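PDB 6KMO: Alpha/beta hydrolase from Enterobacter asburiae, which probably hydrolyses ester bonds of lipid-like or other carboxylic ester substrates, as an esterase or lipase of the alpha/beta hydrolase fold. Local coordinates for residues V58-Q63 and F115-R120; R120-L125 and A133-Y138; K43-E48 and P52-Q57; Q33-V38 and G310-L315. The protein carries 2 engineered substitutions. All blocks are in the same frame, centred on the assembly; numbering follows the deposited sequence.

Interaction 1 of 4, residues V58-Q63 and F115-R120; sequences VLIGAQ and FPTHER
Thr117 of helix 115-129 meets Leu59, Ile60 and Gln63 of helix 52-63, and each end of its small side chain finds a different kind of partner. The buried methyl CG2 forms the tight part of the contact: it lies 3.8 Å from Ile60 CA and 3.9 Å from Leu59 CG, wedged against the helix surface. The segments run 37° from parallel, their axes 9.1 Å apart. With chi1 at 55°, OG1 sits between the backbone N and carbonyl carbon and turns from this apolar patch toward His118 ND1, which donates to it at 2.9 Å in the plane of the ring; Asp114 also bonds OG1. Gln63, its chain bent at chi2, crosses Thr117 at about a right angle and sends NE2 to the carbonyl, 2.9 Å from Thr117 O and lying in the carbonyl plane. The same NE2 bonds Leu311 O, while OE1 takes the amide N of Asn313. Looser are the exposed Ile60 side chain and a water between Pro116 O (3.2 Å) and Gln63 O (3.3 Å, weak), whose bonds are uncertain because acceptors outnumber its protons. Both ends of a buried amide are thus satisfied, which should hold Gln63 in one orientation and couple the two helices to the loop at Leu311-Asn313.

Interaction 2 of 4, residues R120-L125 and A133-Y138; sequences RLIRDL and AVYVDY
Ile122 and Ala133 bring the helix of a beta-alpha-beta crossover, strand 99-105, helix 115-129, strand 132-136, down on its second strand. From CB the Ile122 side chain divides, and its two branches find different neighbours. With CG1 beside the backbone N (chi1 -65°), CG2 falls anti to that N and packs 3.6 Å from Ala133 CB. The longer branch continues through CG1, which makes no close approach to the strand segment, and ends at CD1, 4.1 Å from Tyr135 CD1 and lying obliquely to that ring. The side chain also touches Phe104 of the first strand. Beyond the methyl, Tyr135 is fixed at its other end, where OH donates to the anti lone pair of Asp137 OD1 at 2.7 Å. Phe115 meets the Tyr135 ring edge-to-face. No hydrogen bond links the two segments, and all three residues that touch are buried. The contact therefore rests on hydrophobic burial and dispersion, while the Tyr135 hydroxyl is bonded within its own segment, by Asp137.

Interaction 3 of 4, residues K43-E48 and P52-Q57; sequences KGKPME and PQEARQ
Met47 and Ala55 belong to the helix-loop-helix connection of the N-terminal region, in which the loop after helix 30-41 folds back over the first turns of helix 52-63. Met47, at the start of a short 3-10 segment, leaves the backbone extended, CG anti to the backbone N (chi1 178°), and then bends at chi3 of -76°. Its CG rests 3.7 Å from Ala55 CB, SD follows at 4.1 Å from the same methyl, and the bend carries CE to 3.9 Å from Ala55 O. Both residues also touch Trp236 of helix 231-241 and Leu112, so the apolar patch reaches beyond the two segments. Nearer the surface the link changes character. Lys45 NZ stands 4.4 Å from Glu54 OE1, beyond a salt bridge, and two waters lie between them. One donates to Glu54 OE1 at 2.7 Å, but its approach to NZ is unusually short and doubtful in detail; the other is held only weakly by NZ and donates to Glu54 OE2 at 3.0 Å. OE1 is further engaged by the backbone N of Thr51, just ahead of the helix. A buried thioether on alanine beneath a water-mediated charge pair thus holds the loop between consecutive helices against the second of them, consistent with the helical N-terminal extension that helps form the cap in hormone-sensitive-lipase-like hydrolases.

Interaction 4 of 4, residues Q33-V38 and G310-L315; sequences QAFLNV and GLLNPL
The phenyl ring of Phe35 is the flat group around which this contact is built, and Leu312, Pro314 and Leu315 of the loop 310-315 all approach it obliquely from one side of its plane. Leu312 brings CD1 to the far end, 3.9 Å from Phe35 CZ and equally distant from CE2, the two side chains crossing at about a right angle. Pro314 lies along the CD1 and CE1 edge, its CB 3.9 Å from Phe35 CD1, with CG following near CE1. Closer to the helix backbone, Leu315 CD2 lies 3.8 Å from Phe35 CB, so that its nearest approach is to the stem of the side chain. The torsion chi1 of 169° puts the ring anti to the backbone N and lays one side of it along these three residues. Within the loop a short 3-10 turn is closed by Leu315 N, which donates to Leu312 O at 2.9 Å. No hydrogen bond crosses between the segments, and the grip is wholly apolar. Phe228, from a loop, and Ile306, of strand 305-306, touch both Phe35 and Leu312. The loop 310-315 joins that short strand to helix 319-335, the last helix of the chain, and helix 30-41 packs on this connection.

In the fold
Helices 52-63 and 115-129 tie the four contacts together. Interactions 1 and 2 share Arg120 and touch where Phe115 CD1 lies 3.8 Å from Ile122 CD1. The shared Arg120 also reaches interaction 4, its NH1 2.8 Å from Asn313 OD1 in a probable hydrogen bond, and Gln63 joins interaction 1 to interaction 4 through Asn313 N. Interaction 1 reaches interaction 3 along helix 52-63, with Val58 CB 4.1 Å from Met47 CE. Interactions 2 and 3 do not touch, their nearest atoms being about 9 Å apart. The likely active site is close to interaction 1: His118 bonds Asn179, which precedes Ser180, the probable nucleophile of a GxSxG elbow, and the His118 ring meets that of His106.

Interaction 1 of 4, residues V58-Q63 and F115-R120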
loop_
_atom_site.group_PDB
_atom_site.type_symbol
_atom_site.label_atom_id
_atom_site.label_comp_id
_atom_site.label_asym_id
_atom_site.label_seq_id
_atom_site.Cartn_x
_atom_site.Cartn_y
_atom_site.Cartn_z
ATOM N N VAL A 58 6.113 -26.589 -13.189
ATOM C CA VAL A 58 6.390 -26.153 -11.823
ATOM C C VAL A 58 5.341 -25.149 -11.367
ATOM O O VAL A 58 4.759 -25.271 -10.288
ATOM C CB VAL A 58 7.811 -25.576 -11.706
ATOM C CG1 VAL A 58 8.040 -24.997 -10.319
ATOM C CG2 VAL A 58 8.846 -26.652 -12.015
ATOM N N LEU A 59 5.088 -24.126 -12.183
ATOM C CA LEU A 59 4.105 -23.123 -11.780
ATOM C C LEU A 59 2.697 -23.699 -11.814
ATOM O O LEU A 59 1.887 -23.414 -10.924
ATOM C CB LEU A 59 4.221 -21.878 -12.660
ATOM C CG LEU A 59 3.274 -20.750 -12.294
ATOM C CD1 LEU A 59 3.532 -20.208 -10.898
ATOM C CD2 LEU A 59 3.363 -19.639 -13.338
ATOM N N ILE A 60 2.390 -24.519 -12.817
ATOM C CA ILE A 60 1.076 -25.151 -12.866
ATOM C C ILE A 60 0.802 -25.902 -11.566
ATOM O O ILE A 60 -0.256 -25.745 -10.951
ATOM C CB ILE A 60 0.958 -26.054 -14.101
ATOM C CG1 ILE A 60 0.968 -25.202 -15.382
ATOM C CG2 ILE A 60 -0.301 -26.929 -14.012
ATOM C CD1 ILE A 60 1.144 -26.007 -16.668
ATOM N N GLY A 61 1.754 -26.718 -11.122
ATOM C CA GLY A 61 1.538 -27.510 -9.915
ATOM C C GLY A 61 1.487 -26.684 -8.642
ATOM O O GLY A 61 0.725 -26.990 -7.725
ATOM N N ALA A 62 2.306 -25.635 -8.561
ATOM C CA ALA A 62 2.265 -24.772 -7.396
ATOM C C ALA A 62 0.891 -24.150 -7.227
ATOM O O ALA A 62 0.447 -23.923 -6.092
ATOM C CB ALA A 62 3.308 -23.667 -7.534
ATOM N N GLN A 63 0.202 -23.878 -8.331
ATOM C CA GLN A 63 -1.053 -23.146 -8.311
ATOM C C GLN A 63 -2.271 -24.058 -8.305
ATOM O O GLN A 63 -3.366 -23.617 -7.933
ATOM C CB GLN A 63 -1.125 -22.224 -9.541
ATOM C CG GLN A 63 -0.045 -21.156 -9.577
ATOM C CD GLN A 63 -0.125 -20.238 -8.401
ATOM O OE1 GLN A 63 0.340 -20.544 -7.307
ATOM N NE2 GLN A 63 -0.767 -19.104 -8.605
ATOM N N PHE A 115 -3.982 -18.709 -17.901
ATOM C CA PHE A 115 -5.132 -18.307 -17.099
ATOM C C PHE A 115 -5.275 -19.136 -15.827
ATOM O O PHE A 115 -5.381 -18.544 -14.738
ATOM C CB PHE A 115 -6.417 -18.256 -17.931
ATOM C CG PHE A 115 -7.638 -17.936 -17.097
ATOM C CD1 PHE A 115 -7.907 -16.635 -16.690
ATOM C CD2 PHE A 115 -8.494 -18.946 -16.681
ATOM C CE1 PHE A 115 -9.001 -16.347 -15.903
ATOM C CE2 PHE A 115 -9.596 -18.658 -15.885
ATOM C CZ PHE A 115 -9.859 -17.364 -15.514
ATOM N N PRO A 116 -5.303 -20.478 -15.864
ATOM C CA PRO A 116 -5.528 -21.213 -14.604
ATOM C C PRO A 116 -4.531 -20.859 -13.512
ATOM O O PRO A 116 -4.927 -20.714 -12.349
ATOM C CB PRO A 116 -5.467 -22.692 -15.033
ATOM C CG PRO A 116 -5.861 -22.663 -16.463
ATOM C CD PRO A 116 -5.286 -21.375 -17.031
ATOM N N THR A 117 -3.247 -20.711 -13.846
ATOM C CA THR A 117 -2.281 -20.352 -12.820
ATOM C C THR A 117 -2.602 -19.004 -12.177
ATOM O O THR A 117 -2.295 -18.788 -10.991
ATOM C CB THR A 117 -0.841 -20.290 -13.357
ATOM O OG1 THR A 117 -0.749 -19.406 -14.476
ATOM C CG2 THR A 117 -0.294 -21.668 -13.716
ATOM N N HIS A 118 -3.180 -18.079 -12.929
ATOM C CA HIS A 118 -3.455 -16.730 -12.445
ATOM C C HIS A 118 -4.897 -16.514 -12.018
ATOM O O HIS A 118 -5.244 -15.406 -11.581
ATOM C CB HIS A 118 -3.087 -15.705 -13.527
ATOM C CG HIS A 118 -1.606 -15.492 -13.646
ATOM N ND1 HIS A 118 -0.740 -16.494 -14.025
ATOM C CD2 HIS A 118 -0.839 -14.405 -13.400
ATOM C CE1 HIS A 118 0.497 -16.030 -14.007
ATOM N NE2 HIS A 118 0.461 -14.763 -13.631
ATOM N N GLU A 119 -5.740 -17.554 -12.067
ATOM C CA GLU A 119 -7.173 -17.359 -11.874
ATOM C C GLU A 119 -7.517 -16.830 -10.485
ATOM O O GLU A 119 -8.367 -15.945 -10.345
ATOM C CB GLU A 119 -7.942 -18.651 -12.176
ATOM C CG GLU A 119 -9.431 -18.454 -12.009
ATOM C CD GLU A 119 -10.263 -19.583 -12.551
ATOM O OE1 GLU A 119 -9.691 -20.660 -12.838
ATOM O OE2 GLU A 119 -11.487 -19.371 -12.714
ATOM N N ARG A 120 -6.879 -17.348 -9.436
ATOM C CA ARG A 120 -7.230 -16.889 -8.099
ATOM C C ARG A 120 -6.916 -15.402 -7.940
ATOM O O ARG A 120 -7.738 -14.627 -7.424
ATOM C CB ARG A 120 -6.512 -17.732 -7.052
ATOM C CG ARG A 120 -7.104 -17.580 -5.655
ATOM C CD ARG A 120 -6.036 -17.287 -4.627
ATOM N NE ARG A 120 -5.635 -15.879 -4.641
ATOM C CZ ARG A 120 -4.401 -15.424 -4.823
ATOM N NH1 ARG A 120 -3.375 -16.213 -5.099
ATOM N NH2 ARG A 120 -4.208 -14.122 -4.723
HETATM O O HOH W 1 -4.653 -23.620 -10.964
#

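Interaction 2 of 4, residues R120-L125 and A133-Y138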
loop_
_atom_site.group_PDB
_atom_site.type_symbol
_atom_site.label_atom_id
_atom_site.label_comp_id
_atom_site.label_asym_id
_atom_site.label_seq_id
_atom_site.Cartn_x
_atom_site.Cartn_y
_atom_site.Cartn_z
ATOM N N ARG A 120 -6.879 -17.348 -9.436
ATOM C CA ARG A 120 -7.230 -16.889 -8.099
ATOM C C ARG A 120 -6.916 -15.402 -7.940
ATOM O O ARG A 120 -7.738 -14.627 -7.424
ATOM C CB ARG A 120 -6.512 -17.732 -7.052
ATOM C CG ARG A 120 -7.104 -17.580 -5.655
ATOM C CD ARG A 120 -6.036 -17.287 -4.627
ATOM N NE ARG A 120 -5.635 -15.879 -4.641
ATOM C CZ ARG A 120 -4.401 -15.424 -4.823
ATOM N NH1 ARG A 120 -3.375 -16.213 -5.099
ATOM N NH2 ARG A 120 -4.208 -14.122 -4.723
ATOM N N LEU A 121 -5.726 -14.995 -8.386
ATOM C CA LEU A 121 -5.337 -13.590 -8.359
ATOM C C LEU A 121 -6.314 -12.736 -9.150
ATOM O O LEU A 121 -6.737 -11.674 -8.687
ATOM C CB LEU A 121 -3.921 -13.449 -8.924
ATOM C CG LEU A 121 -3.422 -12.041 -9.248
ATOM C CD1 LEU A 121 -3.456 -11.119 -8.023
ATOM C CD2 LEU A 121 -2.001 -12.105 -9.823
ATOM N N ILE A 122 -6.662 -13.169 -10.364
ATOM C CA ILE A 122 -7.582 -12.388 -11.184
ATOM C C ILE A 122 -8.922 -12.244 -10.481
ATOM O O ILE A 122 -9.495 -11.153 -10.426
ATOM C CB ILE A 122 -7.733 -13.014 -12.579
ATOM C CG1 ILE A 122 -6.409 -12.954 -13.331
ATOM C CG2 ILE A 122 -8.820 -12.294 -13.352
ATOM C CD1 ILE A 122 -6.348 -13.887 -14.509
ATOM N N ARG A 123 -9.448 -13.345 -9.953
ATOM C CA ARG A 123 -10.723 -13.273 -9.249
ATOM C C ARG A 123 -10.643 -12.334 -8.052
ATOM O O ARG A 123 -11.589 -11.578 -7.785
ATOM C CB ARG A 123 -11.169 -14.671 -8.805
ATOM C CG ARG A 123 -11.644 -15.575 -9.939
ATOM C CD ARG A 123 -11.998 -16.937 -9.385
ATOM N NE ARG A 123 -12.522 -17.858 -10.383
ATOM C CZ ARG A 123 -13.610 -18.614 -10.225
ATOM N NH1 ARG A 123 -14.352 -18.530 -9.132
ATOM N NH2 ARG A 123 -13.960 -19.440 -11.200
ATOM N N ASP A 124 -9.534 -12.362 -7.310
ATOM C CA ASP A 124 -9.395 -11.457 -6.172
ATOM C C ASP A 124 -9.467 -10.000 -6.623
ATOM O O ASP A 124 -10.086 -9.161 -5.956
ATOM C CB ASP A 124 -8.060 -11.694 -5.455
ATOM C CG ASP A 124 -8.033 -12.930 -4.601
ATOM O OD1 ASP A 124 -9.096 -13.530 -4.306
ATOM O OD2 ASP A 124 -6.910 -13.322 -4.204
ATOM N N LEU A 125 -8.820 -9.669 -7.739
ATOM C CA LEU A 125 -8.818 -8.289 -8.214
ATOM C C LEU A 125 -10.187 -7.872 -8.738
ATOM O O LEU A 125 -10.605 -6.727 -8.552
ATOM C CB LEU A 125 -7.756 -8.126 -9.306
ATOM C CG LEU A 125 -6.288 -8.223 -8.847
ATOM C CD1 LEU A 125 -5.393 -8.468 -10.049
ATOM C CD2 LEU A 125 -5.867 -6.985 -8.069
ATOM N N ALA A 133 -12.398 -8.347 -15.533
ATOM C CA ALA A 133 -11.051 -8.597 -16.033
ATOM C C ALA A 133 -11.117 -9.260 -17.397
ATOM O O ALA A 133 -11.912 -10.181 -17.611
ATOM C CB ALA A 133 -10.277 -9.515 -15.086
ATOM N N VAL A 134 -10.261 -8.827 -18.302
ATOM C CA VAL A 134 -10.125 -9.440 -19.620
ATOM C C VAL A 134 -8.698 -9.969 -19.731
ATOM O O VAL A 134 -7.764 -9.239 -20.099
ATOM C CB VAL A 134 -10.464 -8.479 -20.762
ATOM C CG1 VAL A 134 -10.398 -9.200 -22.104
ATOM C CG2 VAL A 134 -11.834 -7.844 -20.526
ATOM N N TYR A 135 -8.524 -11.240 -19.390
ATOM C CA TYR A 135 -7.247 -11.927 -19.535
ATOM C C TYR A 135 -6.964 -12.163 -21.008
ATOM O O TYR A 135 -7.845 -12.609 -21.742
ATOM C CB TYR A 135 -7.313 -13.275 -18.771
ATOM C CG TYR A 135 -6.235 -14.257 -19.158
ATOM C CD1 TYR A 135 -5.084 -14.381 -18.408
ATOM C CD2 TYR A 135 -6.357 -15.045 -20.291
ATOM C CE1 TYR A 135 -4.070 -15.249 -18.774
ATOM C CE2 TYR A 135 -5.343 -15.902 -20.674
ATOM C CZ TYR A 135 -4.207 -15.998 -19.913
ATOM O OH TYR A 135 -3.186 -16.824 -20.303
ATOM N N VAL A 136 -5.736 -11.890 -21.450
ATOM C CA VAL A 136 -5.308 -12.089 -22.836
ATOM C C VAL A 136 -4.365 -13.292 -22.901
ATOM O O VAL A 136 -3.321 -13.317 -22.242
ATOM C CB VAL A 136 -4.606 -10.834 -23.384
ATOM C CG1 VAL A 136 -4.147 -11.053 -24.833
ATOM C CG2 VAL A 136 -5.522 -9.639 -23.304
ATOM N N ASP A 137 -4.701 -14.284 -23.727
ATOM C CA ASP A 137 -3.877 -15.497 -23.834
ATOM C C ASP A 137 -2.761 -15.282 -24.860
ATOM O O ASP A 137 -2.781 -15.786 -25.973
ATOM C CB ASP A 137 -4.743 -16.704 -24.195
ATOM C CG ASP A 137 -4.138 -18.030 -23.746
ATOM O OD1 ASP A 137 -3.529 -18.123 -22.647
ATOM O OD2 ASP A 137 -4.311 -19.029 -24.488
ATOM N N TYR A 138 -1.771 -14.487 -24.472
ATOM C CA TYR A 138 -0.684 -14.161 -25.395
ATOM C C TYR A 138 0.223 -15.371 -25.620
ATOM O O TYR A 138 0.296 -16.294 -24.804
ATOM C CB TYR A 138 0.103 -12.950 -24.888
ATOM C CG TYR A 138 0.807 -13.063 -23.542
ATOM C CD1 TYR A 138 2.023 -13.699 -23.435
ATOM C CD2 TYR A 138 0.271 -12.485 -22.398
ATOM C CE1 TYR A 138 2.701 -13.751 -22.227
ATOM C CE2 TYR A 138 0.930 -12.535 -21.190
ATOM C CZ TYR A 138 2.153 -13.171 -21.109
ATOM O OH TYR A 138 2.850 -13.237 -19.928
#

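Interaction 3 of 4, residues K43-E48 and P52-Q57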
loop_
_atom_site.group_PDB
_atom_site.type_symbol
_atom_site.label_atom_id
_atom_site.label_comp_id
_atom_site.label_asym_id
_atom_site.label_seq_id
_atom_site.Cartn_x
_atom_site.Cartn_y
_atom_site.Cartn_z
ATOM N N LYS A 43 14.931 -30.728 -4.007
ATOM C CA LYS A 43 16.257 -31.056 -4.511
ATOM C C LYS A 43 16.297 -31.112 -6.036
ATOM O O LYS A 43 17.275 -31.606 -6.607
ATOM C CB LYS A 43 16.759 -32.355 -3.871
ATOM C CG LYS A 43 17.236 -32.209 -2.396
ATOM C CD LYS A 43 17.993 -30.898 -2.105
ATOM C CE LYS A 43 17.213 -29.957 -1.193
ATOM N NZ LYS A 43 17.911 -28.658 -0.965
ATOM N N GLY A 44 15.267 -30.600 -6.699
ATOM C CA GLY A 44 15.283 -30.493 -8.140
ATOM C C GLY A 44 16.301 -29.481 -8.626
ATOM O O GLY A 44 16.912 -28.724 -7.869
ATOM N N LYS A 45 16.491 -29.474 -9.930
ATOM C CA LYS A 45 17.495 -28.600 -10.490
ATOM C C LYS A 45 16.938 -27.192 -10.664
ATOM O O LYS A 45 15.726 -26.964 -10.578
ATOM C CB LYS A 45 17.999 -29.152 -11.811
ATOM C CG LYS A 45 16.967 -29.215 -12.904
ATOM C CD LYS A 45 17.569 -29.927 -14.102
ATOM C CE LYS A 45 16.567 -30.159 -15.184
ATOM N NZ LYS A 45 17.163 -31.001 -16.265
ATOM N N PRO A 46 17.823 -26.224 -10.866
ATOM C CA PRO A 46 17.373 -24.846 -11.078
ATOM C C PRO A 46 16.489 -24.743 -12.310
ATOM O O PRO A 46 16.700 -25.424 -13.316
ATOM C CB PRO A 46 18.680 -24.069 -11.257
ATOM C CG PRO A 46 19.741 -24.928 -10.615
ATOM C CD PRO A 46 19.295 -26.331 -10.861
ATOM N N MET A 47 15.494 -23.849 -12.228
ATOM C CA MET A 47 14.521 -23.725 -13.308
ATOM C C MET A 47 15.196 -23.430 -14.643
ATOM O O MET A 47 14.760 -23.933 -15.681
ATOM C CB MET A 47 13.488 -22.640 -12.992
ATOM C CG MET A 47 12.462 -22.450 -14.133
ATOM S SD MET A 47 11.081 -21.275 -13.771
ATOM C CE MET A 47 10.103 -22.334 -12.704
ATOM N N GLU A 48 16.251 -22.605 -14.640
ATOM C CA GLU A 48 16.898 -22.236 -15.894
ATOM C C GLU A 48 17.572 -23.412 -16.584
ATOM O O GLU A 48 17.999 -23.261 -17.738
ATOM C CB GLU A 48 17.868 -21.071 -15.690
ATOM C CG GLU A 48 19.135 -21.378 -14.893
ATOM C CD GLU A 48 19.001 -21.286 -13.378
ATOM O OE1 GLU A 48 17.873 -21.073 -12.870
ATOM O OE2 GLU A 48 20.032 -21.414 -12.687
ATOM N N PRO A 52 11.303 -25.530 -21.333
ATOM C CA PRO A 52 10.109 -24.703 -21.091
ATOM C C PRO A 52 8.949 -25.503 -20.549
ATOM O O PRO A 52 8.260 -25.048 -19.628
ATOM C CB PRO A 52 9.825 -24.098 -22.467
ATOM C CG PRO A 52 11.183 -23.958 -23.059
ATOM C CD PRO A 52 11.964 -25.176 -22.598
ATOM N N GLN A 53 8.732 -26.712 -21.073
ATOM C CA GLN A 53 7.616 -27.529 -20.616
ATOM C C GLN A 53 7.773 -27.918 -19.146
ATOM O O GLN A 53 6.834 -27.791 -18.353
ATOM C CB GLN A 53 7.509 -28.768 -21.513
ATOM C CG GLN A 53 7.169 -28.460 -22.982
ATOM C CD GLN A 53 8.337 -27.921 -23.837
ATOM O OE1 GLN A 53 9.516 -28.005 -23.475
ATOM N NE2 GLN A 53 7.989 -27.363 -24.995
ATOM N N GLU A 54 8.970 -28.366 -18.754
ATOM C CA GLU A 54 9.213 -28.714 -17.363
ATOM C C GLU A 54 8.997 -27.511 -16.455
ATOM O O GLU A 54 8.373 -27.630 -15.389
ATOM C CB GLU A 54 10.645 -29.235 -17.201
ATOM C CG GLU A 54 10.876 -30.614 -17.791
ATOM C CD GLU A 54 12.346 -30.985 -17.861
ATOM O OE1 GLU A 54 13.210 -30.082 -17.846
ATOM O OE2 GLU A 54 12.639 -32.200 -17.940
ATOM N N ALA A 55 9.518 -26.346 -16.855
ATOM C CA ALA A 55 9.384 -25.149 -16.032
ATOM C C ALA A 55 7.925 -24.739 -15.907
ATOM O O ALA A 55 7.477 -24.347 -14.828
ATOM C CB ALA A 55 10.201 -24.017 -16.654
ATOM N N ARG A 56 7.171 -24.825 -16.999
ATOM C CA ARG A 56 5.755 -24.485 -16.944
ATOM C C ARG A 56 5.025 -25.349 -15.927
ATOM O O ARG A 56 4.160 -24.858 -15.193
ATOM C CB ARG A 56 5.128 -24.637 -18.320
ATOM C CG ARG A 56 5.555 -23.546 -19.283
ATOM C CD ARG A 56 5.280 -23.876 -20.740
ATOM N NE ARG A 56 5.867 -22.818 -21.559
ATOM C CZ ARG A 56 6.171 -22.894 -22.849
ATOM N NH1 ARG A 56 5.925 -23.988 -23.553
ATOM N NH2 ARG A 56 6.716 -21.841 -23.435
ATOM N N GLN A 57 5.368 -26.632 -15.864
ATOM C CA GLN A 57 4.699 -27.554 -14.948
ATOM C C GLN A 57 4.965 -27.207 -13.494
ATOM O O GLN A 57 4.111 -27.477 -12.632
ATOM C CB GLN A 57 5.120 -28.990 -15.263
ATOM C CG GLN A 57 4.580 -29.466 -16.606
ATOM C CD GLN A 57 5.149 -30.797 -17.044
ATOM O OE1 GLN A 57 6.357 -31.031 -16.955
ATOM N NE2 GLN A 57 4.278 -31.671 -17.533
HETATM O O HOH W 2 15.800 -30.599 -18.344
HETATM O O HOH W 3 14.629 -33.033 -15.829
#

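Interaction 4 of 4, residues Q33-V38 and G310-L315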
loop_
_atom_site.group_PDB
_atom_site.type_symbol
_atom_site.label_atom_id
_atom_site.label_comp_id
_atom_site.label_asym_id
_atom_site.label_seq_id
_atom_site.Cartn_x
_atom_site.Cartn_y
_atom_site.Cartn_z
ATOM N N GLN A 33 8.423 -16.975 4.959
ATOM C CA GLN A 33 9.558 -17.828 5.294
ATOM C C GLN A 33 9.159 -19.297 5.289
ATOM O O GLN A 33 9.912 -20.141 4.793
ATOM C CB GLN A 33 10.131 -17.429 6.648
ATOM C CG GLN A 33 11.409 -18.185 6.971
ATOM C CD GLN A 33 12.545 -17.819 6.053
ATOM O OE1 GLN A 33 12.973 -16.669 6.014
ATOM N NE2 GLN A 33 13.032 -18.788 5.301
ATOM N N ALA A 34 7.973 -19.621 5.801
ATOM C CA ALA A 34 7.513 -21.009 5.785
ATOM C C ALA A 34 7.410 -21.519 4.356
ATOM O O ALA A 34 7.807 -22.656 4.055
ATOM C CB ALA A 34 6.170 -21.127 6.502
ATOM N N PHE A 35 6.886 -20.692 3.453
ATOM C CA PHE A 35 6.794 -21.070 2.051
ATOM C C PHE A 35 8.176 -21.268 1.453
ATOM O O PHE A 35 8.426 -22.256 0.758
ATOM C CB PHE A 35 6.023 -19.988 1.281
ATOM C CG PHE A 35 6.091 -20.145 -0.203
ATOM C CD1 PHE A 35 5.278 -21.049 -0.852
ATOM C CD2 PHE A 35 6.989 -19.408 -0.956
ATOM C CE1 PHE A 35 5.350 -21.205 -2.226
ATOM C CE2 PHE A 35 7.060 -19.577 -2.325
ATOM C CZ PHE A 35 6.234 -20.471 -2.955
ATOM N N LEU A 36 9.094 -20.333 1.704
ATOM C CA LEU A 36 10.446 -20.480 1.179
ATOM C C LEU A 36 11.107 -21.746 1.703
ATOM O O LEU A 36 11.869 -22.395 0.977
ATOM C CB LEU A 36 11.292 -19.255 1.511
ATOM C CG LEU A 36 10.899 -17.969 0.773
ATOM C CD1 LEU A 36 11.724 -16.820 1.277
ATOM C CD2 LEU A 36 11.053 -18.113 -0.733
ATOM N N ASN A 37 10.854 -22.105 2.959
ATOM C CA ASN A 37 11.504 -23.295 3.502
ATOM C C ASN A 37 11.011 -24.550 2.792
ATOM O O ASN A 37 11.804 -25.461 2.512
ATOM C CB ASN A 37 11.294 -23.368 5.009
ATOM C CG ASN A 37 12.090 -22.321 5.766
ATOM O OD1 ASN A 37 13.006 -21.701 5.240
ATOM N ND2 ASN A 37 11.741 -22.133 7.029
ATOM N N VAL A 38 9.725 -24.612 2.460
ATOM C CA VAL A 38 9.214 -25.733 1.671
ATOM C C VAL A 38 9.846 -25.725 0.284
ATOM O O VAL A 38 10.361 -26.740 -0.201
ATOM C CB VAL A 38 7.676 -25.683 1.591
ATOM C CG1 VAL A 38 7.153 -26.722 0.586
ATOM C CG2 VAL A 38 7.071 -25.900 2.972
ATOM N N GLY A 310 1.330 -11.903 -4.469
ATOM C CA GLY A 310 -0.099 -11.939 -4.736
ATOM C C GLY A 310 -0.541 -12.982 -5.739
ATOM O O GLY A 310 -1.748 -13.184 -5.910
ATOM N N LEU A 311 0.397 -13.613 -6.438
ATOM C CA LEU A 311 0.068 -14.687 -7.366
ATOM C C LEU A 311 0.051 -16.050 -6.690
ATOM O O LEU A 311 -0.886 -16.822 -6.883
ATOM C CB LEU A 311 1.102 -14.737 -8.504
ATOM C CG LEU A 311 1.016 -15.955 -9.426
ATOM C CD1 LEU A 311 -0.282 -15.913 -10.217
ATOM C CD2 LEU A 311 2.207 -16.043 -10.363
ATOM N N LEU A 312 1.094 -16.364 -5.934
ATOM C CA LEU A 312 1.330 -17.739 -5.498
ATOM C C LEU A 312 0.216 -18.211 -4.583
ATOM O O LEU A 312 -0.005 -17.662 -3.502
ATOM C CB LEU A 312 2.691 -17.826 -4.802
ATOM C CG LEU A 312 3.873 -17.561 -5.731
ATOM C CD1 LEU A 312 5.180 -17.325 -4.963
ATOM C CD2 LEU A 312 4.063 -18.675 -6.767
ATOM N N ASN A 313 -0.500 -19.249 -5.007
ATOM C CA ASN A 313 -1.653 -19.670 -4.230
ATOM C C ASN A 313 -1.304 -20.162 -2.834
ATOM O O ASN A 313 -2.125 -19.938 -1.934
ATOM C CB ASN A 313 -2.485 -20.666 -5.039
ATOM C CG ASN A 313 -3.181 -20.009 -6.202
ATOM O OD1 ASN A 313 -3.365 -18.792 -6.222
ATOM N ND2 ASN A 313 -3.549 -20.787 -7.193
ATOM N N PRO A 314 -0.144 -20.771 -2.575
ATOM C CA PRO A 314 0.190 -21.105 -1.176
ATOM C C PRO A 314 0.294 -19.892 -0.267
ATOM O O PRO A 314 0.267 -20.059 0.962
ATOM C CB PRO A 314 1.518 -21.856 -1.298
ATOM C CG PRO A 314 1.429 -22.485 -2.674
ATOM C CD PRO A 314 0.771 -21.417 -3.529
ATOM N N LEU A 315 0.400 -18.679 -0.822
ATOM C CA LEU A 315 0.453 -17.458 -0.024
ATOM C C LEU A 315 -0.869 -16.695 0.000
ATOM O O LEU A 315 -0.920 -15.576 0.523
ATOM C CB LEU A 315 1.572 -16.544 -0.530
ATOM C CG LEU A 315 2.987 -17.088 -0.334
ATOM C CD1 LEU A 315 3.976 -16.144 -0.974
ATOM C CD2 LEU A 315 3.300 -17.273 1.141
#